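PDB 4XTK: CRISPR-associated endonuclease Cas1 from Thermotoga maritima, which probably acts as a metal-dependent DNA endonuclease in CRISPR adaptive immunity, working as a homodimer that joins a Cas2 dimer. Local coordinates for residues I166-I177 against F247-E258. Sequence-based numbering, arbitrary orientation.
Sequences IDSLVSDERFRI and FLNLVNTRQINE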
# COMPACT_ATOMS: atom_id res chain seq x y z
N ILE E 166 -23.96 31.74 -1.48
CA ILE E 166 -23.60 31.59 -0.07
C ILE E 166 -23.27 32.95 0.54
O ILE E 166 -23.54 33.19 1.72
CB ILE E 166 -22.39 30.64 0.10
CG1 ILE E 166 -22.80 29.20 -0.24
CG2 ILE E 166 -21.85 30.68 1.51
CD1 ILE E 166 -23.91 28.68 0.62
N ASP E 167 -22.72 33.85 -0.26
CA ASP E 167 -22.34 35.17 0.22
C ASP E 167 -23.52 36.03 0.67
O ASP E 167 -23.34 37.03 1.35
CB ASP E 167 -21.55 35.92 -0.85
CG ASP E 167 -20.06 35.67 -0.75
OD1 ASP E 167 -19.60 35.22 0.33
OD2 ASP E 167 -19.34 35.94 -1.74
N SER E 168 -24.74 35.65 0.29
CA SER E 168 -25.91 36.39 0.72
C SER E 168 -26.28 36.05 2.17
O SER E 168 -27.12 36.71 2.77
CB SER E 168 -27.10 36.13 -0.21
OG SER E 168 -27.49 34.77 -0.19
N LEU E 169 -25.63 35.03 2.71
CA LEU E 169 -25.85 34.62 4.09
C LEU E 169 -24.80 35.21 5.03
O LEU E 169 -24.88 35.04 6.25
CB LEU E 169 -25.83 33.10 4.20
CG LEU E 169 -26.95 32.40 3.44
CD1 LEU E 169 -26.72 30.90 3.42
CD2 LEU E 169 -28.30 32.74 4.07
N VAL E 170 -23.83 35.92 4.47
CA VAL E 170 -22.74 36.48 5.25
C VAL E 170 -22.98 37.96 5.57
O VAL E 170 -23.06 38.79 4.68
CB VAL E 170 -21.40 36.34 4.52
CG1 VAL E 170 -20.30 37.02 5.32
CG2 VAL E 170 -21.08 34.88 4.31
N SER E 171 -23.08 38.26 6.86
CA SER E 171 -23.39 39.62 7.30
C SER E 171 -22.22 40.59 7.10
O SER E 171 -22.38 41.65 6.49
CB SER E 171 -23.80 39.59 8.77
OG SER E 171 -24.68 38.51 9.02
N ASP E 172 -21.05 40.23 7.62
CA ASP E 172 -19.87 41.07 7.49
C ASP E 172 -19.23 40.88 6.12
O ASP E 172 -18.78 39.79 5.79
CB ASP E 172 -18.87 40.76 8.60
CG ASP E 172 -17.84 41.86 8.79
OD1 ASP E 172 -17.73 42.74 7.90
OD2 ASP E 172 -17.14 41.85 9.82
N GLU E 173 -19.16 41.95 5.33
CA GLU E 173 -18.70 41.80 3.96
C GLU E 173 -17.19 41.60 3.87
O GLU E 173 -16.69 41.10 2.86
CB GLU E 173 -19.13 43.00 3.09
CG GLU E 173 -19.33 44.30 3.83
CD GLU E 173 -19.79 45.42 2.90
OE1 GLU E 173 -20.97 45.82 3.00
OE2 GLU E 173 -18.98 45.89 2.07
N ARG E 174 -16.47 41.94 4.94
CA ARG E 174 -15.05 41.60 5.02
C ARG E 174 -14.87 40.08 4.92
O ARG E 174 -13.81 39.60 4.55
CB ARG E 174 -14.43 42.10 6.33
CG ARG E 174 -14.32 43.61 6.45
CD ARG E 174 -13.77 43.98 7.82
NE ARG E 174 -14.54 43.37 8.90
CZ ARG E 174 -14.34 43.59 10.19
NH1 ARG E 174 -13.40 44.44 10.58
NH2 ARG E 174 -15.10 42.98 11.09
N PHE E 175 -15.91 39.36 5.33
CA PHE E 175 -15.93 37.91 5.33
C PHE E 175 -16.68 37.24 4.17
O PHE E 175 -16.89 36.04 4.19
CB PHE E 175 -16.49 37.42 6.67
CG PHE E 175 -15.53 37.62 7.79
CD1 PHE E 175 -15.49 38.82 8.48
CD2 PHE E 175 -14.63 36.62 8.13
CE1 PHE E 175 -14.59 39.02 9.50
CE2 PHE E 175 -13.73 36.81 9.16
CZ PHE E 175 -13.71 38.01 9.84
N ARG E 176 -17.15 38.02 3.20
CA ARG E 176 -17.77 37.44 2.01
C ARG E 176 -16.74 36.77 1.11
O ARG E 176 -15.60 37.23 1.00
CB ARG E 176 -18.56 38.49 1.22
CG ARG E 176 -19.72 39.06 2.01
CD ARG E 176 -20.70 39.84 1.15
NE ARG E 176 -21.93 40.10 1.89
CZ ARG E 176 -23.12 40.27 1.33
NH1 ARG E 176 -23.24 40.22 0.01
NH2 ARG E 176 -24.18 40.50 2.09
N ILE E 177 -17.15 35.68 0.47
CA ILE E 177 -16.28 34.94 -0.44
C ILE E 177 -15.94 35.77 -1.67
O ILE E 177 -14.85 35.65 -2.23
CB ILE E 177 -16.93 33.62 -0.88
CG1 ILE E 177 -17.39 32.82 0.34
CG2 ILE E 177 -15.97 32.81 -1.76
CD1 ILE E 177 -18.32 31.68 0.01
N PHE E 247 -18.16 27.25 7.90
CA PHE E 247 -17.71 28.59 7.51
C PHE E 247 -18.72 29.66 7.90
O PHE E 247 -18.36 30.68 8.48
CB PHE E 247 -17.43 28.65 6.01
CG PHE E 247 -17.49 30.03 5.44
CD1 PHE E 247 -16.50 30.96 5.73
CD2 PHE E 247 -18.54 30.41 4.62
CE1 PHE E 247 -16.57 32.24 5.21
CE2 PHE E 247 -18.61 31.69 4.10
CZ PHE E 247 -17.62 32.61 4.39
N LEU E 248 -19.98 29.41 7.56
CA LEU E 248 -21.07 30.33 7.91
C LEU E 248 -21.21 30.47 9.42
O LEU E 248 -21.22 31.58 9.96
CB LEU E 248 -22.39 29.85 7.31
CG LEU E 248 -22.62 30.02 5.80
CD1 LEU E 248 -23.98 29.44 5.41
CD2 LEU E 248 -22.52 31.48 5.40
N ASN E 249 -21.31 29.34 10.11
CA ASN E 249 -21.52 29.35 11.55
C ASN E 249 -20.42 30.09 12.29
O ASN E 249 -20.70 30.87 13.20
CB ASN E 249 -21.63 27.91 12.07
CG ASN E 249 -22.93 27.25 11.69
OD1 ASN E 249 -23.77 27.85 11.01
ND2 ASN E 249 -23.11 26.00 12.10
N LEU E 250 -19.18 29.87 11.89
CA LEU E 250 -18.06 30.46 12.61
C LEU E 250 -17.90 31.98 12.37
O LEU E 250 -17.61 32.72 13.30
CB LEU E 250 -16.76 29.73 12.25
CG LEU E 250 -16.68 28.32 12.87
CD1 LEU E 250 -15.40 27.60 12.46
CD2 LEU E 250 -16.80 28.39 14.39
N VAL E 251 -18.12 32.44 11.13
CA VAL E 251 -17.95 33.86 10.84
C VAL E 251 -19.14 34.69 11.29
O VAL E 251 -18.99 35.86 11.64
CB VAL E 251 -17.69 34.15 9.34
CG1 VAL E 251 -16.46 33.41 8.85
CG2 VAL E 251 -18.92 33.83 8.48
N ASN E 252 -20.33 34.09 11.27
CA ASN E 252 -21.53 34.79 11.70
C ASN E 252 -21.67 34.86 13.22
O ASN E 252 -22.35 35.75 13.73
CB ASN E 252 -22.79 34.14 11.09
CG ASN E 252 -23.05 34.58 9.66
OD1 ASN E 252 -22.51 35.59 9.19
ND2 ASN E 252 -23.90 33.83 8.96
N THR E 253 -21.05 33.94 13.94
CA THR E 253 -21.08 34.01 15.40
C THR E 253 -19.82 34.70 15.93
O THR E 253 -19.64 34.82 17.14
CB THR E 253 -21.21 32.62 16.06
OG1 THR E 253 -20.06 31.82 15.75
CG2 THR E 253 -22.48 31.93 15.62
N ARG E 254 -18.96 35.12 15.01
CA ARG E 254 -17.71 35.79 15.33
C ARG E 254 -16.78 34.91 16.17
O ARG E 254 -15.89 35.41 16.86
CB ARG E 254 -17.98 37.11 16.06
CG ARG E 254 -18.61 38.19 15.20
CD ARG E 254 -17.55 39.07 14.58
NE ARG E 254 -16.79 39.77 15.61
CZ ARG E 254 -15.82 40.64 15.36
NH1 ARG E 254 -15.49 40.92 14.11
NH2 ARG E 254 -15.17 41.22 16.36
N GLN E 255 -16.98 33.59 16.11
CA GLN E 255 -16.03 32.67 16.72
C GLN E 255 -14.73 32.79 15.96
O GLN E 255 -13.65 32.75 16.54
CB GLN E 255 -16.53 31.24 16.68
CG GLN E 255 -17.61 30.92 17.69
CD GLN E 255 -17.95 29.45 17.68
OE1 GLN E 255 -18.97 29.04 17.13
NE2 GLN E 255 -17.09 28.64 18.29
N ILE E 256 -14.86 32.91 14.65
CA ILE E 256 -13.76 33.27 13.78
C ILE E 256 -13.96 34.71 13.32
O ILE E 256 -15.02 35.06 12.80
CB ILE E 256 -13.67 32.34 12.55
CG1 ILE E 256 -13.23 30.93 12.97
CG2 ILE E 256 -12.71 32.91 11.52
CD1 ILE E 256 -11.77 30.82 13.38
N ASN E 257 -12.96 35.55 13.55
CA ASN E 257 -12.99 36.91 13.03
C ASN E 257 -11.59 37.40 12.68
O ASN E 257 -10.63 36.62 12.67
CB ASN E 257 -13.65 37.87 14.01
CG ASN E 257 -13.02 37.82 15.39
OD1 ASN E 257 -11.85 38.15 15.57
ND2 ASN E 257 -13.81 37.42 16.38
N GLU E 258 -11.48 38.70 12.40
CA GLU E 258 -10.25 39.29 11.88
C GLU E 258 -9.05 39.14 12.81
O GLU E 258 -7.91 39.27 12.39
CB GLU E 258 -10.47 40.77 11.56
CG GLU E 258 -10.98 41.61 12.73
CD GLU E 258 -12.48 41.48 12.95
OE1 GLU E 258 -13.14 40.73 12.20
OE2 GLU E 258 -12.99 42.13 13.88
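In the helical part of this Cas1 subunit, the loop that follows helix 148-166 folds over the C-terminal end of helix 230-252, where Phe175 of the loop meets Val251, Asn257 and Glu258. The pairing illustrates how an irregular segment can pack over the last turn of a helix, with apolar side chains in the middle and polar groups toward the outside. A short 3-10 turn presents the Phe175 ring, whose CD2 lies 3.8 Å from CG1 of Val251; its CZ reaches the backbone of the loop that follows the helix, 3.5 Å from CA of Asn257, and Glu258 N sits at the ring edge. The carbonyl oxygen of Phe175 comes to the edge of the Phe247 ring, 3.5 Å from Phe247 CZ. Leu248 reaches across to the loop: its CD1 meets CD1 of Leu169 at 3.7 Å. With Val170 CG1 anti to the backbone N (chi1 176°), CG2 is the branch that meets Leu248 CD2 and Phe247 CE2. One nearly straight hydrogen bond, 3.1 Å from Asn252 ND2 to Leu169 O with an angle of 165° at the hydrogen, ties the helix end to the loop. Toward the outside, Arg174 NH2 makes a salt bridge to Asp172 OD2, which lies in the guanidinium plane, whereas Glu258 OE1, 3.2 Å from Arg174 NH2, lies over a guanidinium face and attracts by charge alone. Glu258 OE2 accepts from Arg254 NH1, so the carboxylate bridges two arginines and probably offsets their mutual repulsion. Beyond the pair, helix 188-208 packs against Phe247 and Val251, and helix 103-127 meets Ile166 and Leu248 through Phe124.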